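Local coordinates for metallo-beta-lactamase domain-containing protein (PDB 2AZ4) that is of unknown function but carries a two-zinc metallo-beta-lactamase site and may act as an RNA-binding exonuclease, at residues S91-D96 / K114-I119; H167-A172 / Y261-E266; I119-N124 / N139-M144. All coordinates share one frame; numbering follows the deposited sequence.

The three contacts lead from a two-zinc centre into the packing behind it, within a metallo-beta-lactamase fold. Along the chain, contacts 1 and 3 follow one another on the same helix, 114-123, and share Ile119; their centres lie about 9 Å apart. Contact 2 comes later and ties the loop between strands 158-164 and 173-179 to the turn that opens helix 265-274. Its centre is about 8 Å from that of contact 1 and about 15 Å from that of contact 3. Contacts 1 and 2 supply three histidines to one zinc ion. Helix 114-123 thus packs on the loop carrying His92 and His94 and, through Ile119, on Val265, beside which the His167 loop is fastened.

Contact 1: residues S91-D96 / K114-I119; sequences SHAHLD and KETKMI. With ZN (zinc ion), chain C; ZN (zinc ion), chain D.
The His-x-His-x-Asp-His motif of the metallo-beta-lactamase fold, the signature that holds a two-zinc centre, rests here against helix 114-123. His92 binds the first zinc through NE2 and His94 through ND1, so the two imidazoles present different nitrogens to one ion. Asp96 turns to the second zinc with OD2, while its OD1 accepts a hydrogen bond from the water that bridges the two metals. His167 and Asp189 complete the protein ligands of the first zinc; Asp189 also reaches the second, together with His97 and His404.

A second shell fixes the first. His92 has CG in the crowded position between its backbone N and carbonyl carbon (chi1 65°), and ND1 donates to Ser91 OG at 2.6 Å, with the hydroxyl oxygen in the ring plane. That bond limits rotation of the imidazole and could slightly raise the electron density at NE2.

The helix meets the back of this loop through apolar groups and water. Thr116 CG2, anti to its backbone N, lies against the peptide between His92 and Ala93 and approaches Ala93 N to 3.6 Å. Ala93 CB points at the helix and meets Ile119 CG2 at 3.6 Å. Thr116 OG1 holds two waters. One lies 2.8 Å from Ser91 O and 3.1 Å from Thr116 OG1, bridging loop and helix. The other sits 2.7 Å from Thr116 OG1 and accepts from Ala93 N at 2.9 Å.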
loop_
_atom_site.group_PDB
_atom_site.type_symbol
_atom_site.label_atom_id
_atom_site.label_comp_id
_atom_site.label_asym_id
_atom_site.label_seq_id
_atom_site.Cartn_x
_atom_site.Cartn_y
_atom_site.Cartn_z
ATOM N N SER A 91 6.749 3.242 4.589
ATOM C CA SER A 91 6.248 4.207 3.630
ATOM C C SER A 91 4.718 4.243 3.642
ATOM O O SER A 91 4.137 5.313 3.621
ATOM C CB SER A 91 6.794 3.937 2.204
ATOM O OG SER A 91 6.168 2.841 1.532
ATOM N N HIS A 92 4.093 3.069 3.652
ATOM C CA HIS A 92 2.639 2.941 3.662
ATOM C C HIS A 92 2.193 1.521 4.056
ATOM O O HIS A 92 3.017 0.610 4.208
ATOM C CB HIS A 92 2.015 3.393 2.323
ATOM C CG HIS A 92 2.394 2.542 1.142
ATOM N ND1 HIS A 92 3.699 2.361 0.737
ATOM C CD2 HIS A 92 1.634 1.839 0.268
ATOM C CE1 HIS A 92 3.727 1.605 -0.347
ATOM N NE2 HIS A 92 2.489 1.258 -0.641
ATOM N N ALA A 93 0.881 1.334 4.195
ATOM C CA ALA A 93 0.294 0.117 4.753
ATOM C C ALA A 93 0.283 -1.147 3.867
ATOM O O ALA A 93 0.161 -2.283 4.385
ATOM C CB ALA A 93 -1.113 0.411 5.257
ATOM N N HIS A 94 0.400 -0.966 2.557
ATOM C CA HIS A 94 0.292 -2.091 1.630
ATOM C C HIS A 94 1.137 -3.283 2.053
ATOM O O HIS A 94 2.226 -3.123 2.594
ATOM C CB HIS A 94 0.569 -1.653 0.177
ATOM C CG HIS A 94 -0.571 -0.899 -0.435
ATOM N ND1 HIS A 94 -0.431 -0.094 -1.542
ATOM C CD2 HIS A 94 -1.886 -0.849 -0.103
ATOM C CE1 HIS A 94 -1.596 0.443 -1.857
ATOM N NE2 HIS A 94 -2.499 0.002 -1.001
ATOM N N LEU A 95 0.605 -4.475 1.816
ATOM C CA LEU A 95 1.196 -5.731 2.293
ATOM C C LEU A 95 2.688 -5.920 1.922
ATOM O O LEU A 95 3.499 -6.406 2.747
ATOM C CB LEU A 95 0.369 -6.903 1.728
ATOM C CG LEU A 95 0.572 -8.315 2.280
ATOM C CD1 LEU A 95 0.220 -8.396 3.781
ATOM C CD2 LEU A 95 -0.229 -9.340 1.455
ATOM N N ASP A 96 3.017 -5.530 0.685
ATOM C CA ASP A 96 4.360 -5.697 0.109
ATOM C C ASP A 96 5.380 -4.739 0.723
ATOM O O ASP A 96 6.574 -4.825 0.422
ATOM C CB ASP A 96 4.333 -5.622 -1.438
ATOM C CG ASP A 96 3.743 -4.307 -1.968
ATOM O OD1 ASP A 96 2.643 -3.898 -1.500
ATOM O OD2 ASP A 96 4.364 -3.680 -2.873
ATOM N N LYS A 114 0.845 8.731 10.922
ATOM C CA LYS A 114 -0.241 8.270 11.792
ATOM C C LYS A 114 -1.417 7.600 11.060
ATOM O O LYS A 114 -1.983 6.640 11.584
ATOM C CB LYS A 114 -0.713 9.390 12.750
ATOM C CG LYS A 114 -1.443 10.536 12.096
ATOM C CD LYS A 114 -1.644 11.708 13.079
ATOM C CE LYS A 114 -2.286 12.928 12.397
ATOM N NZ LYS A 114 -1.340 13.586 11.415
ATOM N N GLU A 115 -1.753 8.064 9.859
ATOM C CA GLU A 115 -2.835 7.471 9.077
ATOM C C GLU A 115 -2.508 6.039 8.612
ATOM O O GLU A 115 -3.368 5.162 8.637
ATOM C CB GLU A 115 -3.202 8.356 7.869
ATOM C CG GLU A 115 -3.692 9.765 8.283
ATOM C CD GLU A 115 -2.558 10.758 8.521
ATOM O OE1 GLU A 115 -1.361 10.379 8.396
ATOM O OE2 GLU A 115 -2.866 11.929 8.851
ATOM N N THR A 116 -1.261 5.810 8.202
ATOM C CA THR A 116 -0.808 4.460 7.880
ATOM C C THR A 116 -1.004 3.503 9.064
ATOM O O THR A 116 -1.423 2.342 8.891
ATOM C CB THR A 116 0.671 4.468 7.452
ATOM O OG1 THR A 116 0.783 5.105 6.162
ATOM C CG2 THR A 116 1.209 3.020 7.368
ATOM N N LYS A 117 -0.661 3.982 10.258
ATOM C CA LYS A 117 -0.877 3.194 11.478
ATOM C C LYS A 117 -2.368 2.808 11.688
ATOM O O LYS A 117 -2.674 1.638 11.985
ATOM C CB LYS A 117 -0.291 3.939 12.685
ATOM C CG LYS A 117 -0.481 3.234 14.031
ATOM C CD LYS A 117 -0.030 4.139 15.157
ATOM C CE LYS A 117 -0.450 3.535 16.490
ATOM N NZ LYS A 117 0.198 4.183 17.668
ATOM N N MET A 118 -3.276 3.784 11.525
ATOM C CA MET A 118 -4.726 3.543 11.560
ATOM C C MET A 118 -5.166 2.489 10.547
ATOM O O MET A 118 -5.883 1.545 10.905
ATOM C CB MET A 118 -5.523 4.824 11.263
ATOM C CG MET A 118 -5.442 5.876 12.339
ATOM S SD MET A 118 -6.262 7.462 11.980
ATOM C CE MET A 118 -6.308 7.851 13.680
ATOM N N ILE A 119 -4.800 2.709 9.275
ATOM C CA ILE A 119 -5.107 1.777 8.170
ATOM C C ILE A 119 -4.679 0.339 8.489
ATOM O O ILE A 119 -5.467 -0.602 8.404
ATOM C CB ILE A 119 -4.465 2.282 6.817
ATOM C CG1 ILE A 119 -5.065 3.626 6.373
ATOM C CG2 ILE A 119 -4.595 1.259 5.676
ATOM C CD1 ILE A 119 -6.569 3.657 6.395
HETATM ZN ZN ZN C . 1.552 0.498 -2.590
HETATM ZN ZN ZN D . 4.337 -1.451 -3.481
HETATM O O HOH W 1 3.565 6.554 6.115
HETATM O O HOH W 2 -0.569 3.837 4.258
HETATM O O HOH W 3 2.204 -1.719 -2.566
HETATM O O HOH W 4 0.930 -0.542 -4.418
HETATM O O HOH W 5 3.058 -1.958 -5.374
#

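Contact 2: residues H167-A172 / Y261-E266; sequences HDAYGA and YPANVE. With ZN (zinc ion), chain C.
His167 NE2 binds the first zinc at 2.2 Å, beside two water ligands, and its ring is held at the other nitrogen by a hydrogen bond from ND1 to Gly381 O. Asp168 OD1 lies 3.1 Å above one face of that ring, offset toward the rim.

Behind the metal ligand, the loop is fastened to the turn that opens helix 265-274. Tyr170 N donates to Ala263 O at 3.0 Å in an almost straight bond (174°), from above the carbonyl plane. Ala169 CB meets Ala263 CB beside it. Asn264, the N-cap residue, whose side chain caps a backbone N of the helix, brings CB and CG each to 3.2 Å from Asp168 O. Its amide is anchored beyond the loop, OD1 to His195 and ND2 to Glu237.

Tyr170 has CG anti to its backbone N (chi1 -169°), which sends the ring out to Glu266. There OE2 touches the ring edge in plane, 3.2 Å from Tyr170 CE1, with carboxylate and ring planes 83° apart. OE2 is hydrogen-bonded besides, but facing the slightly positive ring hydrogens is probably mildly attractive, while the backbone hydrogen bond supplies the directional link between metal loop and turn.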
loop_
_atom_site.group_PDB
_atom_site.type_symbol
_atom_site.label_atom_id
_atom_site.label_comp_id
_atom_site.label_asym_id
_atom_site.label_seq_id
_atom_site.Cartn_x
_atom_site.Cartn_y
_atom_site.Cartn_z
ATOM N N HIS A 167 -0.689 8.330 -3.316
ATOM C CA HIS A 167 -0.722 6.885 -3.627
ATOM C C HIS A 167 -2.145 6.396 -3.277
ATOM O O HIS A 167 -2.899 7.104 -2.618
ATOM C CB HIS A 167 0.394 6.149 -2.848
ATOM C CG HIS A 167 0.535 4.689 -3.183
ATOM N ND1 HIS A 167 0.565 4.210 -4.474
ATOM C CD2 HIS A 167 0.696 3.607 -2.381
ATOM C CE1 HIS A 167 0.692 2.893 -4.455
ATOM N NE2 HIS A 167 0.790 2.501 -3.199
ATOM N N ASP A 168 -2.539 5.223 -3.739
ATOM C CA ASP A 168 -3.879 4.729 -3.441
ATOM C C ASP A 168 -4.007 4.169 -2.014
ATOM O O ASP A 168 -5.097 3.762 -1.638
ATOM C CB ASP A 168 -4.382 3.728 -4.508
ATOM C CG ASP A 168 -3.500 2.507 -4.633
ATOM O OD1 ASP A 168 -2.371 2.567 -4.137
ATOM O OD2 ASP A 168 -3.920 1.469 -5.222
ATOM N N ALA A 169 -2.902 4.109 -1.249
ATOM C CA ALA A 169 -2.977 3.899 0.200
ATOM C C ALA A 169 -2.948 5.275 0.836
ATOM O O ALA A 169 -1.990 6.035 0.622
ATOM C CB ALA A 169 -1.798 3.068 0.739
ATOM N N TYR A 170 -3.989 5.605 1.587
ATOM C CA TYR A 170 -4.018 6.851 2.354
ATOM C C TYR A 170 -2.896 6.824 3.399
ATOM O O TYR A 170 -2.593 5.776 3.954
ATOM C CB TYR A 170 -5.389 7.053 3.018
ATOM C CG TYR A 170 -5.564 8.444 3.597
ATOM C CD1 TYR A 170 -5.668 9.560 2.758
ATOM C CD2 TYR A 170 -5.616 8.644 4.978
ATOM C CE1 TYR A 170 -5.815 10.850 3.284
ATOM C CE2 TYR A 170 -5.761 9.942 5.521
ATOM C CZ TYR A 170 -5.860 11.022 4.665
ATOM O OH TYR A 170 -6.013 12.296 5.174
ATOM N N GLY A 171 -2.263 7.974 3.627
ATOM C CA GLY A 171 -1.139 8.089 4.547
ATOM C C GLY A 171 0.228 7.681 4.014
ATOM O O GLY A 171 1.196 7.555 4.780
ATOM N N ALA A 172 0.309 7.486 2.701
ATOM C CA ALA A 172 1.539 7.072 2.015
ATOM C C ALA A 172 2.567 8.183 2.068
ATOM O O ALA A 172 2.207 9.368 1.987
ATOM C CB ALA A 172 1.256 6.701 0.559
ATOM N N TYR A 261 -10.662 -1.272 -2.259
ATOM C CA TYR A 261 -9.672 -1.816 -1.344
ATOM C C TYR A 261 -9.611 -0.881 -0.143
ATOM O O TYR A 261 -9.519 0.303 -0.337
ATOM C CB TYR A 261 -8.315 -1.973 -2.035
ATOM C CG TYR A 261 -7.369 -2.739 -1.159
ATOM C CD1 TYR A 261 -7.507 -4.125 -1.010
ATOM C CD2 TYR A 261 -6.392 -2.079 -0.417
ATOM C CE1 TYR A 261 -6.664 -4.849 -0.148
ATOM C CE2 TYR A 261 -5.543 -2.778 0.436
ATOM C CZ TYR A 261 -5.684 -4.166 0.559
ATOM O OH TYR A 261 -4.849 -4.880 1.397
ATOM N N PRO A 262 -9.683 -1.402 1.099
ATOM C CA PRO A 262 -9.902 -0.513 2.264
ATOM C C PRO A 262 -8.827 0.545 2.567
ATOM O O PRO A 262 -9.131 1.580 3.172
ATOM C CB PRO A 262 -10.020 -1.494 3.452
ATOM C CG PRO A 262 -10.280 -2.820 2.853
ATOM C CD PRO A 262 -9.559 -2.812 1.525
ATOM N N ALA A 263 -7.587 0.295 2.168
ATOM C CA ALA A 263 -6.533 1.299 2.339
ATOM C C ALA A 263 -6.774 2.578 1.513
ATOM O O ALA A 263 -6.232 3.634 1.841
ATOM C CB ALA A 263 -5.142 0.697 2.053
ATOM N N ASN A 264 -7.591 2.487 0.461
ATOM C CA ASN A 264 -7.953 3.687 -0.324
ATOM C C ASN A 264 -9.138 4.430 0.271
ATOM O O ASN A 264 -10.214 4.540 -0.340
ATOM C CB ASN A 264 -8.217 3.350 -1.803
ATOM C CG ASN A 264 -8.015 4.543 -2.701
ATOM O OD1 ASN A 264 -8.065 5.695 -2.250
ATOM N ND2 ASN A 264 -7.778 4.283 -3.986
ATOM N N VAL A 265 -8.931 4.977 1.466
ATOM C CA VAL A 265 -10.024 5.551 2.247
ATOM C C VAL A 265 -10.607 6.772 1.538
ATOM O O VAL A 265 -11.807 7.004 1.580
ATOM C CB VAL A 265 -9.579 5.928 3.663
ATOM C CG1 VAL A 265 -10.794 6.111 4.542
ATOM C CG2 VAL A 265 -8.735 4.811 4.283
ATOM N N GLU A 266 -9.748 7.539 0.870
ATOM C CA GLU A 266 -10.207 8.743 0.176
ATOM C C GLU A 266 -11.103 8.464 -1.010
ATOM O O GLU A 266 -11.948 9.292 -1.333
ATOM C CB GLU A 266 -9.028 9.600 -0.273
ATOM C CG GLU A 266 -8.505 10.544 0.780
ATOM C CD GLU A 266 -7.645 11.641 0.161
ATOM O OE1 GLU A 266 -8.214 12.629 -0.362
ATOM O OE2 GLU A 266 -6.412 11.484 0.161
HETATM ZN ZN ZN C . 1.552 0.498 -2.590
HETATM O O HOH W 6 -4.840 8.573 -0.939
HETATM O O HOH W 4 0.930 -0.542 -4.418
HETATM O O HOH W 3 2.204 -1.719 -2.566
#

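Contact 3: residues I119-N124 / N139-M144; sequences ILNSLN and NFTREM
A beta-alpha-beta crossover of the metallo-beta-lactamase fold is packed against itself here: helix 114-123 connects the neighbouring parallel strands 110-113 and 145-147, and its last turns meet the extended segment 139-144 of the return loop. The contact is partly buried; a bound zinc lies about 11 Å from the Leu120 side chain.

At the inner end the contact is apolar. Met144, with CG anti to its carbonyl carbon and the chain bent at chi3 (-98°), crosses Leu120 at about a right angle, and its SD and CE are each 3.7 Å from Leu120 CD2. Met144 also packs on Leu110 and Thr112 of strand 110-113.

Farther along, the contact becomes polar. Asn124, just past the helix, has CG anti to its backbone N (chi1 -159°), which carries the amide to Thr141; the other end of that amide, OD1, accepts from the backbone N atoms of Phe129 and Leu130. A water bridges the two segments, 3.3 Å from Asn121 O, 2.7 Å from Asn139 O and 2.9 Å from Thr141 OG1. The direct link is a hydrogen bond from Asn124 ND2 to Thr141 OG1, 3.2 Å long and nearly straight at 173°, with the hydroxyl oxygen in the amide plane.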
loop_
_atom_site.group_PDB
_atom_site.type_symbol
_atom_site.label_atom_id
_atom_site.label_comp_id
_atom_site.label_asym_id
_atom_site.label_seq_id
_atom_site.Cartn_x
_atom_site.Cartn_y
_atom_site.Cartn_z
ATOM N N ILE A 119 -4.800 2.709 9.275
ATOM C CA ILE A 119 -5.107 1.777 8.170
ATOM C C ILE A 119 -4.679 0.339 8.489
ATOM O O ILE A 119 -5.467 -0.602 8.404
ATOM C CB ILE A 119 -4.465 2.282 6.817
ATOM C CG1 ILE A 119 -5.065 3.626 6.373
ATOM C CG2 ILE A 119 -4.595 1.259 5.676
ATOM C CD1 ILE A 119 -6.569 3.657 6.395
ATOM N N LEU A 120 -3.422 0.188 8.879
ATOM C CA LEU A 120 -2.807 -1.104 9.081
ATOM C C LEU A 120 -3.523 -1.858 10.191
ATOM O O LEU A 120 -3.833 -3.051 10.046
ATOM C CB LEU A 120 -1.344 -0.886 9.455
ATOM C CG LEU A 120 -0.211 -1.811 9.038
ATOM C CD1 LEU A 120 -0.469 -2.589 7.727
ATOM C CD2 LEU A 120 1.057 -0.973 8.952
ATOM N N ASN A 121 -3.799 -1.155 11.292
ATOM C CA ASN A 121 -4.454 -1.776 12.434
ATOM C C ASN A 121 -5.859 -2.286 12.063
ATOM O O ASN A 121 -6.325 -3.277 12.611
ATOM C CB ASN A 121 -4.491 -0.824 13.633
ATOM C CG ASN A 121 -3.263 -0.949 14.502
ATOM O OD1 ASN A 121 -2.352 -0.152 14.414
ATOM N ND2 ASN A 121 -3.218 -1.982 15.316
ATOM N N SER A 122 -6.502 -1.604 11.118
ATOM C CA SER A 122 -7.789 -2.025 10.570
ATOM C C SER A 122 -7.636 -3.167 9.559
ATOM O O SER A 122 -8.362 -4.167 9.634
ATOM C CB SER A 122 -8.485 -0.834 9.913
ATOM O OG SER A 122 -9.672 -1.231 9.259
ATOM N N LEU A 123 -6.703 -3.034 8.614
ATOM C CA LEU A 123 -6.408 -4.141 7.707
ATOM C C LEU A 123 -6.162 -5.443 8.475
ATOM O O LEU A 123 -6.594 -6.522 8.023
ATOM C CB LEU A 123 -5.236 -3.830 6.764
ATOM C CG LEU A 123 -5.461 -2.769 5.665
ATOM C CD1 LEU A 123 -4.177 -2.430 4.908
ATOM C CD2 LEU A 123 -6.557 -3.182 4.703
ATOM N N ASN A 124 -5.515 -5.336 9.639
ATOM C CA ASN A 124 -5.117 -6.514 10.420
ATOM C C ASN A 124 -6.015 -6.854 11.618
ATOM O O ASN A 124 -5.572 -7.509 12.586
ATOM C CB ASN A 124 -3.662 -6.392 10.898
ATOM C CG ASN A 124 -3.058 -7.745 11.248
ATOM O OD1 ASN A 124 -3.244 -8.723 10.517
ATOM N ND2 ASN A 124 -2.324 -7.805 12.359
ATOM N N ASN A 139 -4.426 -11.405 15.966
ATOM C CA ASN A 139 -4.695 -10.059 15.444
ATOM C C ASN A 139 -3.914 -8.899 16.108
ATOM O O ASN A 139 -4.193 -7.719 15.843
ATOM C CB ASN A 139 -6.199 -9.778 15.432
ATOM C CG ASN A 139 -6.792 -9.717 16.827
ATOM O OD1 ASN A 139 -6.090 -9.882 17.842
ATOM N ND2 ASN A 139 -8.091 -9.468 16.888
ATOM N N PHE A 140 -2.948 -9.229 16.967
ATOM C CA PHE A 140 -2.014 -8.226 17.485
ATOM C C PHE A 140 -1.232 -7.512 16.362
ATOM O O PHE A 140 -0.728 -8.157 15.444
ATOM C CB PHE A 140 -1.045 -8.891 18.449
ATOM C CG PHE A 140 0.132 -8.034 18.853
ATOM C CD1 PHE A 140 0.072 -7.250 19.996
ATOM C CD2 PHE A 140 1.305 -8.042 18.101
ATOM C CE1 PHE A 140 1.165 -6.485 20.400
ATOM C CE2 PHE A 140 2.395 -7.279 18.487
ATOM C CZ PHE A 140 2.331 -6.498 19.641
ATOM N N THR A 141 -1.140 -6.187 16.453
ATOM C CA THR A 141 -0.234 -5.417 15.600
ATOM C C THR A 141 0.744 -4.695 16.512
ATOM O O THR A 141 0.330 -4.055 17.476
ATOM C CB THR A 141 -0.966 -4.397 14.735
ATOM O OG1 THR A 141 -1.938 -5.062 13.918
ATOM C CG2 THR A 141 0.014 -3.671 13.836
ATOM N N ARG A 142 2.035 -4.811 16.218
ATOM C CA ARG A 142 3.066 -4.183 17.041
ATOM C C ARG A 142 2.987 -2.645 17.036
ATOM O O ARG A 142 2.299 -2.043 16.183
ATOM C CB ARG A 142 4.462 -4.713 16.666
ATOM C CG ARG A 142 5.044 -4.179 15.331
ATOM C CD ARG A 142 5.862 -2.910 15.574
ATOM N NE ARG A 142 7.194 -3.272 15.959
ATOM C CZ ARG A 142 8.110 -2.520 16.543
ATOM N NH1 ARG A 142 7.906 -1.255 16.900
ATOM N NH2 ARG A 142 9.280 -3.093 16.771
ATOM N N GLU A 143 3.637 -2.024 18.020
ATOM C CA GLU A 143 3.605 -0.564 18.181
ATOM C C GLU A 143 4.157 0.158 16.941
ATOM O O GLU A 143 5.157 -0.289 16.355
ATOM C CB GLU A 143 4.425 -0.135 19.415
ATOM C CG GLU A 143 3.918 -0.684 20.743
ATOM C CD GLU A 143 4.796 -0.317 21.944
ATOM O OE1 GLU A 143 5.825 0.370 21.772
ATOM O OE2 GLU A 143 4.434 -0.724 23.071
ATOM N N MET A 144 3.502 1.259 16.561
ATOM C CA MET A 144 4.004 2.186 15.542
ATOM C C MET A 144 3.936 3.583 16.141
ATOM O O MET A 144 2.945 3.939 16.781
ATOM C CB MET A 144 3.129 2.137 14.264
ATOM C CG MET A 144 3.360 0.871 13.409
ATOM S SD MET A 144 2.298 0.749 11.989
ATOM C CE MET A 144 1.052 -0.337 12.631
HETATM O O HOH W 7 -4.754 -5.431 14.483
#